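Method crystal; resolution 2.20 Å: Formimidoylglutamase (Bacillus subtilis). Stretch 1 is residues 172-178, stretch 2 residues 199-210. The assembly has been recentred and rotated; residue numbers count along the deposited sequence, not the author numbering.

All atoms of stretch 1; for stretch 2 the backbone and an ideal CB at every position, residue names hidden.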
# COMPACT_ATOMS: atom_id res chain seq x y z
N PHE D 172 -30.90 -7.60 -14.30
CA PHE D 172 -32.11 -8.37 -14.06
C PHE D 172 -33.41 -7.65 -14.39
O PHE D 172 -34.41 -8.29 -14.69
CB PHE D 172 -32.11 -8.96 -12.65
CG PHE D 172 -31.12 -10.05 -12.48
CD1 PHE D 172 -29.88 -9.78 -11.92
CD2 PHE D 172 -31.39 -11.33 -12.93
CE1 PHE D 172 -28.96 -10.79 -11.80
CE2 PHE D 172 -30.47 -12.33 -12.80
CZ PHE D 172 -29.26 -12.06 -12.25
N ARG D 173 -33.38 -6.32 -14.36
CA ARG D 173 -34.52 -5.55 -14.86
C ARG D 173 -34.64 -5.78 -16.36
O ARG D 173 -35.74 -5.97 -16.89
CB ARG D 173 -34.37 -4.06 -14.54
CG ARG D 173 -35.66 -3.26 -14.73
CD ARG D 173 -35.52 -1.83 -14.20
NE ARG D 173 -36.82 -1.19 -14.05
CZ ARG D 173 -37.37 -0.89 -12.88
NH1 ARG D 173 -38.57 -0.31 -12.84
NH2 ARG D 173 -36.73 -1.15 -11.75
N ARG D 174 -33.51 -5.75 -17.05
CA ARG D 174 -33.49 -5.99 -18.48
C ARG D 174 -34.01 -7.39 -18.78
O ARG D 174 -34.84 -7.57 -19.67
CB ARG D 174 -32.09 -5.80 -19.06
CG ARG D 174 -31.82 -4.38 -19.53
CD ARG D 174 -30.45 -4.26 -20.20
NE ARG D 174 -30.40 -3.11 -21.10
CZ ARG D 174 -30.81 -3.14 -22.37
NH1 ARG D 174 -31.29 -4.26 -22.89
NH2 ARG D 174 -30.73 -2.04 -23.11
N LEU D 175 -33.53 -8.38 -18.03
CA LEU D 175 -33.98 -9.75 -18.22
C LEU D 175 -35.49 -9.88 -17.96
O LEU D 175 -36.22 -10.37 -18.82
CB LEU D 175 -33.18 -10.73 -17.35
CG LEU D 175 -31.71 -10.90 -17.73
CD1 LEU D 175 -30.89 -11.38 -16.54
CD2 LEU D 175 -31.54 -11.83 -18.92
N LEU D 176 -35.96 -9.43 -16.80
CA LEU D 176 -37.39 -9.50 -16.47
C LEU D 176 -38.29 -8.74 -17.46
O LEU D 176 -39.27 -9.29 -17.98
CB LEU D 176 -37.65 -8.97 -15.06
CG LEU D 176 -37.67 -9.98 -13.91
CD1 LEU D 176 -37.52 -11.38 -14.43
CD2 LEU D 176 -36.60 -9.67 -12.92
N ASP D 177 -37.95 -7.49 -17.73
CA ASP D 177 -38.74 -6.66 -18.63
C ASP D 177 -38.88 -7.30 -20.01
O ASP D 177 -39.96 -7.28 -20.61
CB ASP D 177 -38.16 -5.25 -18.74
CG ASP D 177 -38.47 -4.37 -17.53
OD1 ASP D 177 -39.35 -4.75 -16.73
OD2 ASP D 177 -37.85 -3.29 -17.38
N GLU D 178 -37.79 -7.88 -20.50
CA GLU D 178 -37.76 -8.39 -21.86
C GLU D 178 -38.28 -9.83 -21.94
O GLU D 178 -38.39 -10.41 -23.02
CB GLU D 178 -36.35 -8.28 -22.44
CG GLU D 178 -35.89 -6.83 -22.56
CD GLU D 178 -34.44 -6.70 -22.99
OE1 GLU D 178 -33.89 -7.68 -23.54
OE2 GLU D 178 -33.86 -5.61 -22.78
N UNK D 199 -38.12 0.95 -3.86
CA UNK D 199 -38.68 0.81 -5.19
C UNK D 199 -38.25 -0.49 -5.86
O UNK D 199 -39.05 -1.20 -6.45
CB UNK D 199 -38.27 2.00 -6.06
N UNK D 200 -36.96 -0.79 -5.76
CA UNK D 200 -36.41 -1.95 -6.43
C UNK D 200 -36.86 -3.25 -5.79
O UNK D 200 -37.07 -4.24 -6.48
CB UNK D 200 -34.88 -1.88 -6.44
N UNK D 201 -37.01 -3.23 -4.47
CA UNK D 201 -37.58 -4.38 -3.77
C UNK D 201 -39.00 -4.57 -4.25
O UNK D 201 -39.43 -5.69 -4.51
CB UNK D 201 -37.54 -4.20 -2.25
N UNK D 202 -39.74 -3.47 -4.37
CA UNK D 202 -41.11 -3.56 -4.87
C UNK D 202 -41.14 -4.13 -6.28
O UNK D 202 -42.00 -4.94 -6.62
CB UNK D 202 -41.78 -2.18 -4.85
N UNK D 203 -40.18 -3.72 -7.11
CA UNK D 203 -40.17 -4.16 -8.50
C UNK D 203 -39.93 -5.66 -8.62
O UNK D 203 -40.46 -6.31 -9.52
CB UNK D 203 -39.10 -3.40 -9.28
N UNK D 204 -39.12 -6.21 -7.71
CA UNK D 204 -38.83 -7.64 -7.71
C UNK D 204 -40.02 -8.43 -7.18
O UNK D 204 -40.22 -9.59 -7.55
CB UNK D 204 -37.58 -7.93 -6.87
N UNK D 205 -40.80 -7.82 -6.31
CA UNK D 205 -41.97 -8.48 -5.76
C UNK D 205 -43.10 -8.53 -6.79
O UNK D 205 -43.75 -9.55 -6.95
CB UNK D 205 -42.44 -7.76 -4.49
N UNK D 206 -43.30 -7.43 -7.49
CA UNK D 206 -44.31 -7.35 -8.53
C UNK D 206 -44.09 -8.53 -9.48
O UNK D 206 -45.03 -9.21 -9.90
CB UNK D 206 -44.25 -6.01 -9.27
N UNK D 207 -42.81 -8.75 -9.79
CA UNK D 207 -42.41 -9.74 -10.78
C UNK D 207 -42.31 -11.14 -10.20
O UNK D 207 -41.91 -12.06 -10.90
CB UNK D 207 -41.07 -9.34 -11.40
N UNK D 208 -42.67 -11.29 -8.92
CA UNK D 208 -42.65 -12.59 -8.25
C UNK D 208 -41.26 -13.23 -8.18
O UNK D 208 -41.11 -14.44 -8.41
CB UNK D 208 -43.61 -13.54 -8.97
N UNK D 209 -40.26 -12.42 -7.86
CA UNK D 209 -38.93 -12.95 -7.63
C UNK D 209 -38.89 -13.62 -6.25
O UNK D 209 -39.51 -13.14 -5.29
CB UNK D 209 -37.88 -11.84 -7.74
N UNK D 210 -38.17 -14.73 -6.17
CA UNK D 210 -37.98 -15.42 -4.90
C UNK D 210 -36.83 -14.80 -4.13
O UNK D 210 -35.66 -15.02 -4.45
CB UNK D 210 -37.73 -16.91 -5.13

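Stretch 1 is helical and offers three features to its neighbour: the extended side chain of Arg173, the apolar branches of Leu176 and the carboxylate of Asp177. The two helices run in roughly the same direction, their axes 33° apart and 11.7 Å at closest approach.

Position 199 is helical, its CA-to-CB bond sideways to stretch 1 with nothing near. Most helix formers would serve; it is Ala199.

Position 200 also starts sideways, and its ideal CB touches nothing, yet the Arg173 guanidinium lies within reach of a long side chain. An aromatic, an acid or an amide could meet it. The residue is Tyr200, chi1 m, whose CE1 comes 3.8 Å from Arg173 NH2 at an oblique angle.

Positions 201 and 202 are out of reach, and stretch 1 sets no demand. They hold Glu201 and Ala202.

Position 203 is the decisive one. CA-to-CB points toward stretch 1, and the ideal CB is 4.1 Å from Arg173 NH2, with Leu176 and Asp177 further along. An acid could pair with the arginine, whereas a long aromatic could cover it and, given a donor at its tip, also reach the aspartate. Tyr203 does the latter. With chi1 t, its ring takes the Arg173 guanidinium on one face, the stacked planes at 28° and Arg173 CZ 4.0 Å from the ring centroid, off-centre. Its OH donates a hydrogen bond to Asp177 OD1 at 2.6 Å and packs 3.4 Å from Leu176 CB, while Leu176 CD2 lies at the ring edge.

Position 204 points sideways and touches nothing of stretch 1; stretch 1 asks nothing of it, and many helix formers would do; it is Ala204. Positions 205 and 206 are out of reach and free to be polar: Lys205 and Lys206.

Position 207 lies just past the helix and points toward stretch 1, its ideal CB 4.3 Å from Leu176 CG. Leucine, methionine or a flat ring would pack there. His207 lays CD2 3.7 Å from Leu176 CG, and its ND1 makes a weak hydrogen bond back to Tyr203 O.

Position 208 has phi/psi of 61/43, which favours glycine or asparagine. Asn208 takes this turn, a Schellman motif, out of reach of stretch 1.

Position 209 has extended angles and points toward Leu176, though its ideal CB touches nothing; a branched apolar residue would suit. Val209 places CG2 4.2 Å from Leu176 CD2.

Position 210, a strand residue, is out of reach and unconstrained here: Asn210.

Stretch 2 199-210: AYEAYAKKHNVN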
# COMPACT_ATOMS: atom_id res chain seq x y z
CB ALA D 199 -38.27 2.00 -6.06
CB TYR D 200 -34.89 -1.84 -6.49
CG TYR D 200 -34.44 -0.70 -7.37
CD1 TYR D 200 -35.28 -0.18 -8.35
CD2 TYR D 200 -33.17 -0.14 -7.24
CE1 TYR D 200 -34.87 0.86 -9.17
CE2 TYR D 200 -32.75 0.90 -8.05
CZ TYR D 200 -33.61 1.39 -9.01
OH TYR D 200 -33.20 2.42 -9.83
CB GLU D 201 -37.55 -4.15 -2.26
CG GLU D 201 -38.12 -5.29 -1.44
CD GLU D 201 -38.39 -4.88 -0.01
OE1 GLU D 201 -37.64 -5.28 0.89
OE2 GLU D 201 -39.37 -4.14 0.22
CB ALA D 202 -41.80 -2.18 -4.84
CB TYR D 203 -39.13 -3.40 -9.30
CG TYR D 203 -38.92 -3.99 -10.68
CD1 TYR D 203 -39.54 -3.45 -11.79
CD2 TYR D 203 -38.10 -5.11 -10.85
CE1 TYR D 203 -39.35 -3.99 -13.05
CE2 TYR D 203 -37.92 -5.66 -12.10
CZ TYR D 203 -38.54 -5.10 -13.20
OH TYR D 203 -38.35 -5.65 -14.45
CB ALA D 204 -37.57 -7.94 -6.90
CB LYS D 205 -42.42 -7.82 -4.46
CG LYS D 205 -41.44 -8.04 -3.32
CD LYS D 205 -42.05 -7.68 -1.98
CE LYS D 205 -41.11 -8.04 -0.83
NZ LYS D 205 -41.76 -7.79 0.50
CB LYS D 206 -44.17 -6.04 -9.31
CG LYS D 206 -45.46 -5.45 -9.82
CD LYS D 206 -46.01 -4.39 -8.86
CE LYS D 206 -45.02 -3.23 -8.65
NZ LYS D 206 -45.57 -2.14 -7.79
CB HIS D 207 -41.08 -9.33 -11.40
CG HIS D 207 -41.23 -8.51 -12.64
ND1 HIS D 207 -41.48 -7.15 -12.62
CD2 HIS D 207 -41.16 -8.85 -13.95
CE1 HIS D 207 -41.57 -6.70 -13.86
NE2 HIS D 207 -41.37 -7.71 -14.68
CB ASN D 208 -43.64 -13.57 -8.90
CG ASN D 208 -45.06 -13.09 -8.80
OD1 ASN D 208 -45.61 -12.98 -7.70
ND2 ASN D 208 -45.67 -12.80 -9.94
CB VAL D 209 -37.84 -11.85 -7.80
CG1 VAL D 209 -36.46 -12.31 -7.28
CG2 VAL D 209 -37.75 -11.44 -9.26
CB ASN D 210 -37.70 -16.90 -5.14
CG ASN D 210 -38.78 -17.57 -5.96
OD1 ASN D 210 -39.93 -17.66 -5.53
ND2 ASN D 210 -38.41 -18.03 -7.14
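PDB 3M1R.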